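Local atomic coordinates of esterase (Capnocytophaga ochracea, PDB entry 4W9R), a protein that is of unknown function but probably acts as an esterase of the alpha/beta-hydrolase type. Residues 132-137 against 160-165. Residues are numbered along the deposited sequence; the frame is centred on the assembly and turned at random.
Sequences YMLAEK and SHALAA
Met133, a selenomethionine with SE in place of sulfur, lays its terminal methyl over the side of helix 156-165, between Ala162 and Leu163. Met133 CE comes to 3.6 Å from Ala162 CB and to 3.7 Å from Leu163 CG, and it is about as near to Leu163 CD2, so one methyl touches both residues. The bend at the far end of the chain explains this reach: up to SE the side chain is extended, with chi2 at 171°, and then chi3 of 44° folds CE back toward the helix. Leu163 runs slantwise to Met133 and offers its branch point and one methyl rather than its full length.

Leu134 reaches the same methyl of Ala162 from a second direction, roughly at right angles to Met133, its CD2 lying 3.9 Å from Ala162 CB. The small methyl of Ala162 is therefore met by two longer side chains from consecutive residues, and because it reaches so little from the helix, the backbones can come close, with Leu134 CA and Ala162 CA 6.7 Å apart. No hydrogen bond crosses between 132-137 and 160-165; the join is purely apolar and modest, burying 157 Å² in all, an example of a loop docked on a helix by a few aliphatic groups.

Met133 and Leu134 also touch Phe159, one turn earlier on the same helix. On the opposite flank of the loop, Tyr132 stacks on Phe96 and packs against helix 91-110. Leu163 carries helix 156-165 onto the sheet, reaching Val205 and Tyr207 of 205-213, an edge strand within this chain. The loop that leads from helix 123-128 to strand 143-149 is thus lodged between helices 91-110 and 156-165, alongside the mostly parallel sheet of the alpha/beta-hydrolase-type domain.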
ATOM      1  N   TYR B 132      19.472 -14.587   6.081  1.00 23.52           N
ATOM      2  CA  TYR B 132      20.281 -14.354   4.891  1.00 31.35           C
ATOM      3  C   TYR B 132      21.438 -13.400   5.195  1.00 40.30           C
ATOM      4  O   TYR B 132      22.393 -13.305   4.424  1.00 49.64           O
ATOM      5  CB  TYR B 132      19.417 -13.816   3.750  1.00 24.60           C
ATOM      6  CG  TYR B 132      18.470 -14.855   3.195  1.00 27.37           C
ATOM      7  CD1 TYR B 132      18.950 -15.926   2.455  1.00 27.22           C
ATOM      8  CD2 TYR B 132      17.102 -14.772   3.416  1.00 36.29           C
ATOM      9  CE1 TYR B 132      18.095 -16.885   1.950  1.00 24.44           C
ATOM     10  CE2 TYR B 132      16.238 -15.729   2.911  1.00 27.20           C
ATOM     11  CZ  TYR B 132      16.743 -16.783   2.178  1.00 31.43           C
ATOM     12  OH  TYR B 132      15.899 -17.743   1.671  1.00 34.23           O
HETATM   13  N   MSE B 133      21.349 -12.707   6.327  1.00 38.45           N
HETATM   14  CA  MSE B 133      22.435 -11.858   6.811  1.00 41.24           C
HETATM   15  C   MSE B 133      23.637 -12.677   7.270  1.00 45.52           C
HETATM   16  O   MSE B 133      24.764 -12.183   7.300  1.00 48.54           O
HETATM   17  CB  MSE B 133      21.956 -10.982   7.970  1.00 33.96           C
HETATM   18  CG  MSE B 133      21.168  -9.756   7.564  1.00 49.52           C
HETATM   19 SE   MSE B 133      20.376  -8.893   9.124  0.59 62.10          SE
HETATM   20  CE  MSE B 133      21.905  -8.994  10.318  1.00 32.59           C
ATOM     21  N   LEU B 134      23.387 -13.930   7.640  1.00 43.91           N
ATOM     22  CA  LEU B 134      24.421 -14.780   8.220  1.00 46.15           C
ATOM     23  C   LEU B 134      25.172 -15.588   7.165  1.00 57.65           C
ATOM     24  O   LEU B 134      26.025 -16.410   7.500  1.00 59.66           O
ATOM     25  CB  LEU B 134      23.804 -15.720   9.259  1.00 35.15           C
ATOM     26  CG  LEU B 134      22.928 -15.050  10.323  1.00 38.43           C
ATOM     27  CD1 LEU B 134      22.413 -16.071  11.324  1.00 42.57           C
ATOM     28  CD2 LEU B 134      23.684 -13.936  11.029  1.00 34.14           C
ATOM     29  N   ALA B 135      24.847 -15.358   5.896  1.00 72.31           N
ATOM     30  CA  ALA B 135      25.489 -16.065   4.789  1.00 81.45           C
ATOM     31  C   ALA B 135      27.001 -15.841   4.775  1.00 80.41           C
ATOM     32  O   ALA B 135      27.472 -14.704   4.805  1.00 73.41           O
ATOM     33  CB  ALA B 135      24.880 -15.633   3.464  1.00 90.52           C
ATOM     34  N   GLU B 136      27.752 -16.938   4.730  1.00 86.90           N
ATOM     35  CA  GLU B 136      29.209 -16.888   4.801  1.00 89.85           C
ATOM     36  C   GLU B 136      29.868 -16.508   3.476  1.00 96.79           C
ATOM     37  O   GLU B 136      30.914 -15.859   3.459  1.00102.76           O
ATOM     38  CB  GLU B 136      29.757 -18.236   5.278  1.00 74.77           C
ATOM     39  N   LYS B 137      29.250 -16.906   2.369  1.00 90.34           N
ATOM     40  CA  LYS B 137      29.864 -16.767   1.050  1.00 92.75           C
ATOM     41  C   LYS B 137      29.851 -15.325   0.550  1.00 98.04           C
ATOM     42  O   LYS B 137      30.901 -14.704   0.381  1.00107.12           O
ATOM     43  CB  LYS B 137      29.155 -17.672   0.039  1.00 80.89           C
ATOM     44  N   SER B 160      22.955  -9.030  15.840  1.00 44.86           N
ATOM     45  CA  SER B 160      23.607  -7.787  16.232  1.00 45.98           C
ATOM     46  C   SER B 160      25.057  -7.773  15.764  1.00 43.63           C
ATOM     47  O   SER B 160      25.548  -6.762  15.263  1.00 40.82           O
ATOM     48  CB  SER B 160      23.537  -7.597  17.747  1.00 51.71           C
ATOM     49  OG  SER B 160      24.175  -6.396  18.143  1.00 58.98           O
ATOM     50  N   HIS B 161      25.733  -8.905  15.927  1.00 48.29           N
ATOM     51  CA  HIS B 161      27.120  -9.040  15.502  1.00 46.45           C
ATOM     52  C   HIS B 161      27.246  -8.918  13.989  1.00 45.16           C
ATOM     53  O   HIS B 161      28.211  -8.343  13.481  1.00 48.07           O
ATOM     54  CB  HIS B 161      27.697 -10.375  15.975  1.00 46.83           C
ATOM     55  CG  HIS B 161      27.767 -10.507  17.464  1.00 74.90           C
ATOM     56  ND1 HIS B 161      27.688 -11.722  18.109  1.00 81.53           N
ATOM     57  CD2 HIS B 161      27.908  -9.574  18.435  1.00 79.57           C
ATOM     58  CE1 HIS B 161      27.776 -11.532  19.413  1.00 83.59           C
ATOM     59  NE2 HIS B 161      27.911 -10.238  19.638  1.00 80.87           N
ATOM     60  N   ALA B 162      26.266  -9.458  13.272  1.00 36.53           N
ATOM     61  CA  ALA B 162      26.270  -9.412  11.815  1.00 43.06           C
ATOM     62  C   ALA B 162      26.107  -7.981  11.313  1.00 52.75           C
ATOM     63  O   ALA B 162      26.762  -7.572  10.353  1.00 52.69           O
ATOM     64  CB  ALA B 162      25.176 -10.302  11.252  1.00 33.10           C
ATOM     65  N   LEU B 163      25.231  -7.224  11.968  1.00 48.37           N
ATOM     66  CA  LEU B 163      25.006  -5.827  11.613  1.00 38.33           C
ATOM     67  C   LEU B 163      26.234  -4.977  11.908  1.00 42.19           C
ATOM     68  O   LEU B 163      26.531  -4.026  11.185  1.00 50.81           O
ATOM     69  CB  LEU B 163      23.796  -5.269  12.363  1.00 40.76           C
ATOM     70  CG  LEU B 163      22.417  -5.733  11.900  1.00 34.24           C
ATOM     71  CD1 LEU B 163      21.346  -5.170  12.813  1.00 36.46           C
ATOM     72  CD2 LEU B 163      22.172  -5.310  10.460  1.00 24.22           C
ATOM     73  N   ALA B 164      26.940  -5.322  12.979  1.00 45.52           N
ATOM     74  CA  ALA B 164      28.134  -4.588  13.377  1.00 43.24           C
ATOM     75  C   ALA B 164      29.294  -4.878  12.428  1.00 50.36           C
ATOM     76  O   ALA B 164      30.146  -4.020  12.197  1.00 60.00           O
ATOM     77  CB  ALA B 164      28.514  -4.937  14.807  1.00 36.79           C
ATOM     78  N   ALA B 165      29.319  -6.090  11.883  1.00 44.30           N
ATOM     79  CA  ALA B 165      30.373  -6.494  10.959  1.00 37.20           C
ATOM     80  C   ALA B 165      30.204  -5.817   9.604  1.00 51.37           C
ATOM     81  O   ALA B 165      31.179  -5.378   8.991  1.00 63.82           O
ATOM     82  CB  ALA B 165      30.385  -8.005  10.797  1.00 30.09           C
TER